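Local coordinates for protein chloramphenicol acetyltransferase (Aliivibrio fischeri, PDB 6PXA) that probably transfers an acetyl group from acetyl-CoA to chloramphenicol, as a hexapeptide-repeat acyltransferase, and binds taurocholic acid at the interfaces of its trimer, at residues A6-S9 with W10-Q14; E43-A46 with V47-L50; M200-L203 with C204-H207. All coordinates share one frame; numbering follows the deposited sequence.

From the N terminus, the chain first turns back on itself in interaction 1, a beta turn in the loop ahead of strand 14-15 that lies against taurocholic acid and the second subunit. Interaction 2 follows where helix 42-46 gives way to strand 47-48, an outermost strand, within this chain, of a parallel sheet; its arginine reaches the third subunit. Interaction 3 comes much later, at the end of helix 200-203, where the chain bends into helix 208-219, again beside the second subunit. The three are in series, neither nesting nor crossing. Interactions 1 and 2 have centres about 18 Å apart, whereas 2 and 3 lie on opposite sides of the chain's centre, with centres about 34 Å apart.

Interaction 1. Residues A6-S9 with W10-Q14; sequences AFNS and WLEGQ. With TCH (taurocholic acid), chain M.
Ser9 to Glu12 form a type I beta turn, closed by Glu12 N donating to Ser9 O at 3.2 Å. The Glu12 side chain then runs back past Ser9. Its CG stands anti to the carbonyl carbon (chi1 -67°) and the chain runs on extended, which delivers the carboxylate to the backbone of Asn8. Glu12 OE1 accepts from Asn8 N at 2.8 Å, on the syn side but 29° out of the carboxylate plane, and takes a second, weak bond from Ser9 N at 3.5 Å. One carboxylate oxygen therefore collects two consecutive backbone N-H groups. The Ser9 hydroxyl adds a weak bond, its OG accepting from Leu11 N at 3.4 Å, and also touches Leu11 CB. Further along, the Phe7 ring meets Gln14: Phe7 CE2 packs on Gln14 CG at 3.7 Å, and ring and amide planes stand 73° apart. The Trp10 indole packs against the second subunit, where NE1 is hydrogen-bonded to Asp53 of that subunit and the ring meets Tyr49 of the second subunit edge-to-face. The bile acid lies beside the turn. Its O12 hydroxyl donates to Leu11 O at 2.8 Å, Leu11 CD2 touches the steroid at C2 and C11, and Gly13 CA approaches the amide oxygen O24 of taurocholic acid at 3.2 Å. Ser104 N of the second subunit also bonds the ligand, so this type I beta turn, held by Glu12, forms part of the wall of a taurocholate pocket between subunits.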
loop_
_atom_site.group_PDB
_atom_site.type_symbol
_atom_site.label_atom_id
_atom_site.label_comp_id
_atom_site.label_asym_id
_atom_site.label_seq_id
_atom_site.Cartn_x
_atom_site.Cartn_y
_atom_site.Cartn_z
ATOM N N ALA B 6 8.333 14.896 11.354
ATOM C CA ALA B 6 7.620 14.865 12.628
ATOM C C ALA B 6 8.339 14.040 13.680
ATOM O O ALA B 6 8.173 14.299 14.879
ATOM C CB ALA B 6 6.206 14.322 12.428
ATOM N N PHE B 7 9.131 13.058 13.256
ATOM C CA PHE B 7 9.808 12.123 14.146
ATOM C C PHE B 7 11.298 12.080 13.824
ATOM O O PHE B 7 11.684 12.147 12.654
ATOM C CB PHE B 7 9.220 10.719 14.001
ATOM C CG PHE B 7 7.769 10.616 14.391
ATOM C CD1 PHE B 7 6.778 10.926 13.490
ATOM C CD2 PHE B 7 7.411 10.192 15.653
ATOM C CE1 PHE B 7 5.459 10.813 13.836
ATOM C CE2 PHE B 7 6.101 10.080 16.001
ATOM C CZ PHE B 7 5.124 10.402 15.091
ATOM N N ASN B 8 12.127 11.950 14.865
ATOM C CA ASN B 8 13.574 11.884 14.703
ATOM C C ASN B 8 14.100 10.459 14.600
ATOM O O ASN B 8 15.166 10.245 14.019
ATOM C CB ASN B 8 14.276 12.595 15.860
ATOM C CG ASN B 8 14.210 14.110 15.743
ATOM O OD1 ASN B 8 13.854 14.652 14.693
ATOM N ND2 ASN B 8 14.573 14.800 16.818
ATOM N N SER B 9 13.395 9.477 15.152
ATOM C CA SER B 9 13.751 8.087 14.896
ATOM C C SER B 9 12.506 7.247 15.098
ATOM O O SER B 9 11.517 7.711 15.673
ATOM C CB SER B 9 14.899 7.598 15.800
ATOM O OG SER B 9 14.485 7.515 17.148
ATOM N N TRP B 10 12.554 6.010 14.614
ATOM C CA TRP B 10 11.415 5.124 14.828
ATOM C C TRP B 10 11.343 4.589 16.245
ATOM O O TRP B 10 10.431 3.817 16.553
ATOM C CB TRP B 10 11.435 3.957 13.829
ATOM C CG TRP B 10 12.765 3.330 13.583
ATOM C CD1 TRP B 10 13.693 3.703 12.634
ATOM C CD2 TRP B 10 13.326 2.191 14.261
ATOM N NE1 TRP B 10 14.795 2.870 12.692
ATOM C CE2 TRP B 10 14.596 1.930 13.670
ATOM C CE3 TRP B 10 12.880 1.360 15.293
ATOM C CZ2 TRP B 10 15.436 0.886 14.106
ATOM C CZ3 TRP B 10 13.698 0.322 15.715
ATOM C CH2 TRP B 10 14.972 0.090 15.115
ATOM N N LEU B 11 12.297 4.945 17.101
ATOM C CA LEU B 11 12.204 4.619 18.512
ATOM C C LEU B 11 11.188 5.495 19.221
ATOM O O LEU B 11 10.786 5.171 20.339
ATOM C CB LEU B 11 13.566 4.776 19.191
ATOM C CG LEU B 11 14.790 4.004 18.659
ATOM C CD1 LEU B 11 15.985 4.212 19.533
ATOM C CD2 LEU B 11 14.505 2.516 18.495
ATOM N N GLU B 12 10.755 6.573 18.571
ATOM C CA GLU B 12 9.923 7.605 19.166
ATOM C C GLU B 12 8.464 7.388 18.815
ATOM O O GLU B 12 8.122 7.115 17.658
ATOM C CB GLU B 12 10.343 8.990 18.671
ATOM C CG GLU B 12 11.716 9.464 19.114
ATOM C CD GLU B 12 12.005 10.883 18.630
ATOM O OE1 GLU B 12 11.577 11.230 17.506
ATOM O OE2 GLU B 12 12.630 11.662 19.383
ATOM N N GLY B 13 7.600 7.549 19.819
ATOM C CA GLY B 13 6.173 7.599 19.595
ATOM C C GLY B 13 5.592 8.930 20.047
ATOM O O GLY B 13 6.192 9.618 20.883
ATOM N N GLN B 14 4.440 9.306 19.493
ATOM C CA GLN B 14 3.756 10.554 19.819
ATOM C C GLN B 14 2.470 10.237 20.571
ATOM O O GLN B 14 1.550 9.640 20.007
ATOM C CB GLN B 14 3.451 11.356 18.555
ATOM C CG GLN B 14 4.409 12.506 18.298
ATOM C CD GLN B 14 4.196 13.658 19.270
ATOM O OE1 GLN B 14 3.139 13.773 19.889
ATOM N NE2 GLN B 14 5.201 14.517 19.404
HETATM C C1 TCH M . 13.673 -1.287 19.476
HETATM C C2 TCH M . 14.450 -0.665 20.693
HETATM C C3 TCH M . 14.524 -1.678 21.872
HETATM O O3 TCH M . 15.086 -1.057 22.964
HETATM C C4 TCH M . 13.116 -2.264 22.276
HETATM C C5 TCH M . 12.308 -2.804 21.069
HETATM C C6 TCH M . 10.895 -3.287 21.501
HETATM C C7 TCH M . 9.865 -2.107 21.746
HETATM O O7 TCH M . 10.186 -1.457 22.928
HETATM C C8 TCH M . 9.858 -1.100 20.572
HETATM C C9 TCH M . 11.330 -0.600 20.269
HETATM C C10 TCH M . 12.261 -1.772 19.890
HETATM C C11 TCH M . 11.273 0.503 19.193
HETATM C C12 TCH M . 10.347 1.578 19.454
HETATM O O12 TCH M . 10.786 2.410 20.496
HETATM C C13 TCH M . 8.875 1.038 19.926
HETATM C C14 TCH M . 9.004 0.159 20.949
HETATM C C15 TCH M . 7.491 -0.281 21.262
HETATM C C16 TCH M . 6.759 0.964 21.120
HETATM C C17 TCH M . 7.768 2.011 20.613
HETATM C C18 TCH M . 8.225 0.379 18.700
HETATM C C19 TCH M . 11.680 -2.508 18.673
HETATM O O1S TCH M . 4.786 6.279 27.801
HETATM C C20 TCH M . 7.098 2.987 19.764
HETATM C C21 TCH M . 8.019 4.092 19.176
HETATM C C22 TCH M . 6.160 3.730 20.747
HETATM C C23 TCH M . 6.920 4.603 21.737
HETATM C C24 TCH M . 5.944 5.266 22.698
HETATM N N24 TCH M . 5.460 4.528 23.837
HETATM O O24 TCH M . 5.576 6.365 22.506
HETATM C C25 TCH M . 4.538 5.143 24.774
HETATM C C26 TCH M . 4.375 4.164 25.922
HETATM S S26 TCH M . 3.780 5.034 27.397
HETATM O O2S TCH M . 2.313 5.662 26.977
HETATM O O3S TCH M . 3.686 3.907 28.598
#

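Interaction 2. Residues E43-A46 with V47-L50; sequences EEQA and VRYL
Gln45 and Arg48 run alongside each other in the same direction, their amide and guanidinium planes nearly perpendicular at 83°. What joins them directly is a bond to the backbone: Arg48 NE donates to Gln45 O at 3.0 Å, almost straight at 173°. The carbonyl oxygen sits at the guanidinium edge, in the guanidinium plane. The arginine chain is extended from CG to NE, which carries the guanidinium back beside residues 43-46. The Gln45 side chain leaves with CG anti to the backbone N (chi1 178°) and bends at chi2, bringing Gln45 NE2 within 3.5 Å of Arg48 NH2. Both are donors, and a water reconciles them: it accepts from Gln45 NE2 at 2.6 Å and, weakly, from Arg48 NH2 at 3.1 Å. NE and NH2 are thus turned to Gln45 and the water, and NH1 makes a salt bridge to Glu133 of the third subunit, so that each nitrogen of the guanidinium has a partner. Glu43 instead turns its carboxylate to the backbone N-H groups of Lys21 and Asn22. The contact joins helix 42-46 to strand 47-48, which pairs in parallel with strand 84-86, while Glu43 and Val47 both rest on Ile25 of strand 25-27.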
loop_
_atom_site.group_PDB
_atom_site.type_symbol
_atom_site.label_atom_id
_atom_site.label_comp_id
_atom_site.label_asym_id
_atom_site.label_seq_id
_atom_site.Cartn_x
_atom_site.Cartn_y
_atom_site.Cartn_z
ATOM N N GLU B 43 -2.170 13.849 12.595
ATOM C CA GLU B 43 -3.284 14.593 12.007
ATOM C C GLU B 43 -3.034 15.037 10.576
ATOM O O GLU B 43 -3.993 15.361 9.871
ATOM C CB GLU B 43 -3.634 15.834 12.847
ATOM C CG GLU B 43 -4.372 15.478 14.120
ATOM C CD GLU B 43 -4.975 16.703 14.800
ATOM O OE1 GLU B 43 -4.223 17.623 15.174
ATOM O OE2 GLU B 43 -6.208 16.736 14.940
ATOM N N GLU B 44 -1.792 15.066 10.110
ATOM C CA GLU B 44 -1.599 15.497 8.734
ATOM C C GLU B 44 -1.388 14.349 7.763
ATOM O O GLU B 44 -1.503 14.569 6.560
ATOM C CB GLU B 44 -0.450 16.497 8.632
ATOM C CG GLU B 44 0.869 16.002 9.067
ATOM C CD GLU B 44 1.839 17.133 9.337
ATOM O OE1 GLU B 44 3.044 16.859 9.505
ATOM O OE2 GLU B 44 1.395 18.299 9.384
ATOM N N GLN B 45 -1.173 13.127 8.245
ATOM C CA GLN B 45 -0.761 11.992 7.412
ATOM C C GLN B 45 -1.642 10.763 7.604
ATOM O O GLN B 45 -1.995 10.096 6.634
ATOM C CB GLN B 45 0.713 11.655 7.761
ATOM C CG GLN B 45 1.312 10.467 7.027
ATOM C CD GLN B 45 1.536 10.756 5.564
ATOM O OE1 GLN B 45 1.727 11.903 5.176
ATOM N NE2 GLN B 45 1.508 9.715 4.742
ATOM N N ALA B 46 -2.013 10.455 8.839
ATOM C CA ALA B 46 -2.782 9.261 9.158
ATOM C C ALA B 46 -4.287 9.474 9.062
ATOM O O ALA B 46 -5.019 8.553 8.681
ATOM C CB ALA B 46 -2.429 8.790 10.576
ATOM N N VAL B 47 -4.781 10.638 9.460
ATOM C CA VAL B 47 -6.216 10.909 9.462
ATOM C C VAL B 47 -6.526 11.740 8.235
ATOM O O VAL B 47 -6.037 12.867 8.101
ATOM C CB VAL B 47 -6.655 11.621 10.748
ATOM C CG1 VAL B 47 -8.174 11.811 10.746
ATOM C CG2 VAL B 47 -6.219 10.812 11.948
ATOM N N ARG B 48 -7.306 11.186 7.317
ATOM C CA ARG B 48 -7.430 11.797 6.002
ATOM C C ARG B 48 -8.870 12.168 5.700
ATOM O O ARG B 48 -9.797 11.395 5.975
ATOM C CB ARG B 48 -6.883 10.875 4.889
ATOM C CG ARG B 48 -5.474 10.419 5.156
ATOM C CD ARG B 48 -4.870 9.708 3.951
ATOM N NE ARG B 48 -3.471 9.356 4.174
ATOM C CZ ARG B 48 -2.735 8.687 3.292
ATOM N NH1 ARG B 48 -3.278 8.327 2.136
ATOM N NH2 ARG B 48 -1.466 8.406 3.564
ATOM N N TYR B 49 -9.021 13.359 5.116
ATOM C CA TYR B 49 -10.282 13.901 4.619
ATOM C C TYR B 49 -11.233 14.250 5.749
ATOM O O TYR B 49 -12.445 14.234 5.554
ATOM C CB TYR B 49 -10.969 12.950 3.629
ATOM C CG TYR B 49 -10.034 12.468 2.533
ATOM C CD1 TYR B 49 -9.678 13.308 1.483
ATOM C CD2 TYR B 49 -9.503 11.171 2.558
ATOM C CE1 TYR B 49 -8.835 12.879 0.461
ATOM C CE2 TYR B 49 -8.644 10.728 1.511
ATOM C CZ TYR B 49 -8.305 11.586 0.492
ATOM O OH TYR B 49 -7.450 11.154 -0.528
ATOM N N LEU B 50 -10.692 14.583 6.921
ATOM C CA LEU B 50 -11.498 15.008 8.079
ATOM C C LEU B 50 -11.563 16.536 8.146
ATOM O O LEU B 50 -10.581 17.197 8.512
ATOM C CB LEU B 50 -10.912 14.432 9.364
ATOM C CG LEU B 50 -11.850 14.595 10.560
ATOM C CD1 LEU B 50 -13.189 14.001 10.223
ATOM C CD2 LEU B 50 -11.273 13.870 11.720
HETATM O O HOH W 1 0.567 7.492 5.745
#

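Interaction 3. Residues M200-L203 with C204-H207; sequences MEIL and CSGH
Ser205 OG, bonded to Ile202 O, pins the chain where helix 200-203 ends, and an ST turn carries it toward helix 208-219. From CB, which lies 3.5 Å from Ile202 O, the Ser205 side chain leads to OG, set between the backbone N and the carbonyl carbon (chi1 81°). That rotation turns the hydroxyl back to the helix end, where Ser205 OG donates to Ile202 O at 2.6 Å, 23° out of the carbonyl plane. Ser205 OG in turn accepts from His207 N at 3.3 Å, with a nearly straight angle of 171°, the bond that defines the ST turn. One hydroxyl thus links the last turn of the first helix to His207, the N-cap residue of the next. Cys204 is the first residue to leave helical angles, yet Cys204 N still donates to Met200 O at 3.0 Å, a final helical bond. It is also the centre of an inverse gamma turn, closed by a weak bond from Ser205 N to Leu203 O. Bends at chi2 and chi3 curl the Met200 chain so that Met200 SD meets Cys204 SG in an apolar contact at 3.9 Å. Glu201 O is buried here without any partner in the model. Across the joint, Ile202 and Leu203 pack on Leu211 of helix 208-219, and both also touch Ile98 of the second subunit. The His207 side chain lies close to that of Glu210, a magnesium ligand in a crystal structure of this protein, although no metal is bound to this chain here. On the backbone side of the same histidine, Ile202 CG2 approaches His207 O to 3.3 Å.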
loop_
_atom_site.group_PDB
_atom_site.type_symbol
_atom_site.label_atom_id
_atom_site.label_comp_id
_atom_site.label_asym_id
_atom_site.label_seq_id
_atom_site.Cartn_x
_atom_site.Cartn_y
_atom_site.Cartn_z
ATOM N N MET B 200 0.364 -4.569 36.625
ATOM C CA MET B 200 1.191 -4.587 35.426
ATOM C C MET B 200 1.871 -5.940 35.206
ATOM O O MET B 200 2.055 -6.360 34.056
ATOM C CB MET B 200 2.219 -3.462 35.501
ATOM C CG MET B 200 3.051 -3.323 34.246
ATOM S SD MET B 200 2.043 -3.128 32.766
ATOM C CE MET B 200 1.116 -1.659 33.228
ATOM N N GLU B 201 2.246 -6.634 36.283
ATOM C CA GLU B 201 2.826 -7.967 36.149
ATOM C C GLU B 201 1.840 -8.944 35.522
ATOM O O GLU B 201 2.249 -9.850 34.788
ATOM C CB GLU B 201 3.286 -8.475 37.517
ATOM C CG GLU B 201 4.596 -9.239 37.501
ATOM C CD GLU B 201 4.408 -10.749 37.572
ATOM O OE1 GLU B 201 3.388 -11.245 37.043
ATOM O OE2 GLU B 201 5.277 -11.436 38.159
ATOM N N ILE B 202 0.545 -8.777 35.788
ATOM C CA ILE B 202 -0.442 -9.657 35.170
ATOM C C ILE B 202 -0.731 -9.239 33.730
ATOM O O ILE B 202 -0.890 -10.098 32.856
ATOM C CB ILE B 202 -1.733 -9.711 36.008
ATOM C CG1 ILE B 202 -1.437 -10.137 37.446
ATOM C CG2 ILE B 202 -2.725 -10.682 35.384
ATOM C CD1 ILE B 202 -2.698 -10.340 38.290
ATOM N N LEU B 203 -0.819 -7.929 33.452
ATOM C CA LEU B 203 -1.092 -7.486 32.080
ATOM C C LEU B 203 0.038 -7.869 31.113
ATOM O O LEU B 203 -0.214 -8.121 29.928
ATOM C CB LEU B 203 -1.328 -5.971 32.046
ATOM C CG LEU B 203 -2.548 -5.388 32.795
ATOM C CD1 LEU B 203 -2.407 -3.888 32.978
ATOM C CD2 LEU B 203 -3.839 -5.708 32.078
ATOM N N CYS B 204 1.276 -7.919 31.592
ATOM C CA CYS B 204 2.402 -8.437 30.810
ATOM C C CYS B 204 2.507 -9.952 30.937
ATOM O O CYS B 204 3.555 -10.500 31.257
ATOM C CB CYS B 204 3.702 -7.759 31.234
ATOM S SG CYS B 204 3.751 -5.981 30.823
ATOM N N SER B 205 1.395 -10.630 30.665
ATOM C CA SER B 205 1.287 -12.080 30.740
ATOM C C SER B 205 -0.055 -12.464 30.141
ATOM O O SER B 205 -0.877 -11.605 29.798
ATOM C CB SER B 205 1.398 -12.599 32.172
ATOM O OG SER B 205 0.151 -12.467 32.838
ATOM N N GLY B 206 -0.274 -13.767 30.029
ATOM C CA GLY B 206 -1.509 -14.298 29.491
ATOM C C GLY B 206 -2.527 -14.687 30.540
ATOM O O GLY B 206 -3.570 -15.249 30.186
ATOM N N HIS B 207 -2.274 -14.385 31.813
ATOM C CA HIS B 207 -3.098 -14.885 32.917
ATOM C C HIS B 207 -4.298 -13.974 33.119
ATOM O O HIS B 207 -4.362 -13.168 34.052
ATOM C CB HIS B 207 -2.270 -15.004 34.187
ATOM C CG HIS B 207 -1.218 -16.059 34.105
ATOM N ND1 HIS B 207 -1.512 -17.404 34.146
ATOM C CD2 HIS B 207 0.124 -15.970 33.948
ATOM C CE1 HIS B 207 -0.393 -18.099 34.037
ATOM N NE2 HIS B 207 0.613 -17.253 33.916
#